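Glycosyl hydrolase family 2, TIM barrel domain protein (Parabacteroides merdae ATCC 43184, PDB 6DXU) probably hydrolyses beta-glucuronides, as a glycoside hydrolase family 2 beta-glucuronidase of a human gut bacterium. Local coordinates at residues D[106-117]-D[189-200]. Sequence-based numbering, arbitrary orientation.
Sequences GRIVLDFDGAGQ and GLYRYLNLVYLP
Strands 107-112 and 194-199 are the two central strands of an antiparallel sheet in the family 2 sugar-binding domain, a jelly-roll-like beta sandwich. Paired backbone bonds join Arg107 to Leu199, Val109 to Val197 and Asp111 to Asn195. Ile108, Leu110, Phe112, Leu194 and Leu196 turn to the sheet face that packs on strand 162-169 and helix 143-150, where branched and aromatic side chains fill the sandwich core. Leu194 has CG anti to its N (chi1 168°), which carries CD1 over the centre of the Phe112 ring, 3.6 Å from the centroid, a CH-pi contact; Leu190 CD2 meets the ring edge 3.8 Å from Phe112 CE2. On the other face Asn195 ND2 makes two weak bonds, to Asp111 O and Asp113 OD1, while the Asp111 carboxylate pairs with Lys30.

Beyond Phe112, Asp113 N bonds Tyr193 O at 3.0 Å, and Arg192 NH1 reaches Asp113 O at 3.0 Å, in the guanidinium plane; NE is salt-bridged to Glu334 and NH2 bonds Gln369 O. Gly116 and Gly189 pair again, one residue out of register: a CB on Gly116 would hit Tyr191 OH, and Gly189's backbone angles demand glycine. The Tyr191 ring lies against Gly116, CZ 3.3 Å from Gly116 N, and its hydroxyl bonds Gly134 O. With an alanine in place of Tyr191, Gly116 would probably lose its cover and Gly134 O its hydroxyl partner. Main-chain bonds thus run along the whole contact, core-facing side chains add apolar packing, and beyond Phe112 the glycine pair and Arg192, itself held by Glu334 and Gln369, join the segments.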
# COMPACT_ATOMS: atom_id res chain seq x y z
N GLY D 106 -11.48 33.70 8.70
CA GLY D 106 -11.59 32.74 9.79
C GLY D 106 -11.52 31.29 9.33
O GLY D 106 -11.49 30.97 8.14
N ARG D 107 -11.53 30.40 10.32
CA ARG D 107 -11.46 28.97 10.11
C ARG D 107 -12.81 28.34 10.40
O ARG D 107 -13.57 28.84 11.24
CB ARG D 107 -10.40 28.31 11.02
CG ARG D 107 -9.05 29.01 11.04
CD ARG D 107 -8.43 29.10 9.66
NE ARG D 107 -8.04 27.80 9.11
CZ ARG D 107 -7.39 27.65 7.96
NH1 ARG D 107 -7.06 28.71 7.24
NH2 ARG D 107 -7.06 26.43 7.53
N ILE D 108 -13.08 27.24 9.71
CA ILE D 108 -14.28 26.43 9.90
C ILE D 108 -13.83 25.08 10.42
O ILE D 108 -13.14 24.34 9.70
CB ILE D 108 -15.05 26.25 8.58
CG1 ILE D 108 -15.28 27.59 7.88
CG2 ILE D 108 -16.38 25.55 8.82
CD1 ILE D 108 -15.60 27.43 6.39
N VAL D 109 -14.24 24.73 11.63
CA VAL D 109 -13.81 23.48 12.24
C VAL D 109 -15.04 22.66 12.61
O VAL D 109 -16.00 23.19 13.20
CB VAL D 109 -12.92 23.72 13.48
CG1 VAL D 109 -12.61 22.42 14.17
CG2 VAL D 109 -11.62 24.42 13.07
N LEU D 110 -15.02 21.38 12.27
CA LEU D 110 -16.01 20.43 12.75
C LEU D 110 -15.46 19.78 14.01
O LEU D 110 -14.39 19.17 13.97
CB LEU D 110 -16.31 19.36 11.70
CG LEU D 110 -16.94 19.79 10.38
CD1 LEU D 110 -16.97 18.59 9.41
CD2 LEU D 110 -18.32 20.38 10.60
N ASP D 111 -16.19 19.91 15.11
CA ASP D 111 -15.72 19.46 16.41
C ASP D 111 -16.64 18.35 16.88
O ASP D 111 -17.81 18.61 17.19
CB ASP D 111 -15.69 20.64 17.39
CG ASP D 111 -15.32 20.23 18.81
OD1 ASP D 111 -14.60 19.22 18.97
OD2 ASP D 111 -15.73 20.93 19.75
N PHE D 112 -16.13 17.12 16.93
CA PHE D 112 -16.91 15.94 17.29
C PHE D 112 -16.76 15.69 18.79
O PHE D 112 -15.67 15.32 19.24
CB PHE D 112 -16.43 14.71 16.51
CG PHE D 112 -16.70 14.77 15.02
CD1 PHE D 112 -15.86 15.48 14.17
CD2 PHE D 112 -17.77 14.08 14.46
CE1 PHE D 112 -16.09 15.52 12.80
CE2 PHE D 112 -18.00 14.11 13.07
CZ PHE D 112 -17.17 14.84 12.25
N ASP D 113 -17.85 15.84 19.55
CA ASP D 113 -17.82 15.40 20.95
C ASP D 113 -17.58 13.91 21.05
O ASP D 113 -17.02 13.43 22.05
CB ASP D 113 -19.14 15.75 21.66
CG ASP D 113 -19.23 17.21 22.07
OD1 ASP D 113 -18.39 18.02 21.64
OD2 ASP D 113 -20.19 17.54 22.82
N GLY D 114 -17.98 13.14 20.04
CA GLY D 114 -17.77 11.70 20.04
C GLY D 114 -18.67 11.02 19.02
O GLY D 114 -19.84 11.39 18.88
N ALA D 115 -18.14 10.01 18.32
CA ALA D 115 -18.87 9.30 17.27
C ALA D 115 -18.34 7.88 17.19
O ALA D 115 -17.13 7.67 17.35
CB ALA D 115 -18.70 10.00 15.91
N GLY D 116 -19.22 6.91 16.96
CA GLY D 116 -18.86 5.50 17.03
C GLY D 116 -18.94 4.79 15.68
O GLY D 116 -19.92 4.96 14.95
N GLN D 117 -17.92 3.99 15.37
CA GLN D 117 -16.66 3.85 16.10
C GLN D 117 -15.50 4.35 15.22
O GLN D 117 -14.55 4.97 15.69
CB GLN D 117 -16.41 2.39 16.49
CG GLN D 117 -17.45 1.82 17.48
CD GLN D 117 -17.32 2.44 18.87
OE1 GLN D 117 -16.22 2.64 19.37
NE2 GLN D 117 -18.46 2.73 19.50
N GLY D 189 -22.70 5.68 15.26
CA GLY D 189 -23.34 6.88 14.75
C GLY D 189 -22.84 8.16 15.42
O GLY D 189 -21.94 8.15 16.26
N LEU D 190 -23.47 9.27 15.02
CA LEU D 190 -23.13 10.60 15.52
C LEU D 190 -23.87 10.84 16.83
O LEU D 190 -24.77 11.69 16.94
CB LEU D 190 -23.46 11.66 14.47
CG LEU D 190 -22.57 11.66 13.21
CD1 LEU D 190 -23.06 12.65 12.13
CD2 LEU D 190 -21.12 11.97 13.58
N TYR D 191 -23.49 10.06 17.84
CA TYR D 191 -24.30 9.97 19.05
C TYR D 191 -23.91 10.98 20.13
O TYR D 191 -24.58 11.03 21.17
CB TYR D 191 -24.27 8.55 19.62
CG TYR D 191 -22.92 7.86 19.73
CD1 TYR D 191 -22.75 6.54 19.28
CD2 TYR D 191 -21.84 8.47 20.36
CE1 TYR D 191 -21.52 5.88 19.42
CE2 TYR D 191 -20.62 7.83 20.51
CZ TYR D 191 -20.46 6.53 20.04
OH TYR D 191 -19.24 5.90 20.19
N ARG D 192 -22.89 11.80 19.90
CA ARG D 192 -22.66 12.99 20.71
C ARG D 192 -22.65 14.18 19.77
O ARG D 192 -22.47 14.02 18.56
CB ARG D 192 -21.32 12.94 21.48
CG ARG D 192 -21.22 11.82 22.50
CD ARG D 192 -19.96 12.03 23.34
NE ARG D 192 -19.61 10.82 24.09
CZ ARG D 192 -18.37 10.46 24.39
NH1 ARG D 192 -17.35 11.22 24.00
NH2 ARG D 192 -18.16 9.35 25.08
N TYR D 193 -22.86 15.37 20.33
CA TYR D 193 -23.01 16.57 19.52
C TYR D 193 -21.86 16.74 18.55
O TYR D 193 -20.68 16.55 18.89
CB TYR D 193 -23.07 17.81 20.40
CG TYR D 193 -24.34 17.92 21.20
CD1 TYR D 193 -25.58 18.01 20.56
CD2 TYR D 193 -24.32 17.91 22.58
CE1 TYR D 193 -26.76 18.10 21.29
CE2 TYR D 193 -25.50 18.00 23.33
CZ TYR D 193 -26.71 18.10 22.68
OH TYR D 193 -27.88 18.18 23.40
N LEU D 194 -22.21 17.17 17.35
CA LEU D 194 -21.26 17.60 16.34
C LEU D 194 -21.39 19.11 16.24
O LEU D 194 -22.49 19.61 15.97
CB LEU D 194 -21.55 16.92 15.00
CG LEU D 194 -20.83 17.48 13.76
CD1 LEU D 194 -19.30 17.46 13.96
CD2 LEU D 194 -21.21 16.69 12.50
N ASN D 195 -20.29 19.82 16.43
CA ASN D 195 -20.31 21.27 16.51
C ASN D 195 -19.63 21.86 15.29
O ASN D 195 -18.57 21.39 14.87
CB ASN D 195 -19.59 21.77 17.77
CG ASN D 195 -20.07 21.10 19.03
OD1 ASN D 195 -21.18 21.37 19.49
ND2 ASN D 195 -19.25 20.21 19.60
N LEU D 196 -20.25 22.90 14.74
CA LEU D 196 -19.59 23.75 13.78
C LEU D 196 -18.95 24.88 14.57
O LEU D 196 -19.64 25.63 15.26
CB LEU D 196 -20.58 24.30 12.76
CG LEU D 196 -19.98 25.23 11.70
CD1 LEU D 196 -19.03 24.44 10.83
CD2 LEU D 196 -21.08 25.87 10.86
N VAL D 197 -17.63 25.01 14.46
CA VAL D 197 -16.89 25.97 15.26
C VAL D 197 -16.25 26.96 14.31
O VAL D 197 -15.38 26.59 13.51
CB VAL D 197 -15.82 25.29 16.13
CG1 VAL D 197 -15.08 26.33 16.97
CG2 VAL D 197 -16.46 24.23 17.03
N TYR D 198 -16.67 28.21 14.40
CA TYR D 198 -16.00 29.28 13.67
C TYR D 198 -14.90 29.86 14.55
O TYR D 198 -15.13 30.18 15.72
CB TYR D 198 -16.99 30.38 13.31
CG TYR D 198 -18.07 30.00 12.31
CD1 TYR D 198 -19.42 30.04 12.68
CD2 TYR D 198 -17.75 29.63 11.00
CE1 TYR D 198 -20.41 29.72 11.77
CE2 TYR D 198 -18.75 29.31 10.08
CZ TYR D 198 -20.08 29.36 10.48
OH TYR D 198 -21.07 29.05 9.57
N LEU D 199 -13.71 30.02 13.97
CA LEU D 199 -12.56 30.56 14.67
C LEU D 199 -12.01 31.75 13.90
O LEU D 199 -12.10 31.78 12.67
CB LEU D 199 -11.45 29.51 14.83
CG LEU D 199 -11.83 28.28 15.66
CD1 LEU D 199 -10.73 27.24 15.49
CD2 LEU D 199 -12.02 28.67 17.13
N PRO D 200 -11.39 32.71 14.59
CA PRO D 200 -10.61 33.74 13.89
C PRO D 200 -9.28 33.17 13.43
O PRO D 200 -9.04 31.97 13.60
CB PRO D 200 -10.42 34.82 14.96
CG PRO D 200 -10.36 34.03 16.25
CD PRO D 200 -11.31 32.86 16.06
O HOH W 1 -19.61 13.97 17.68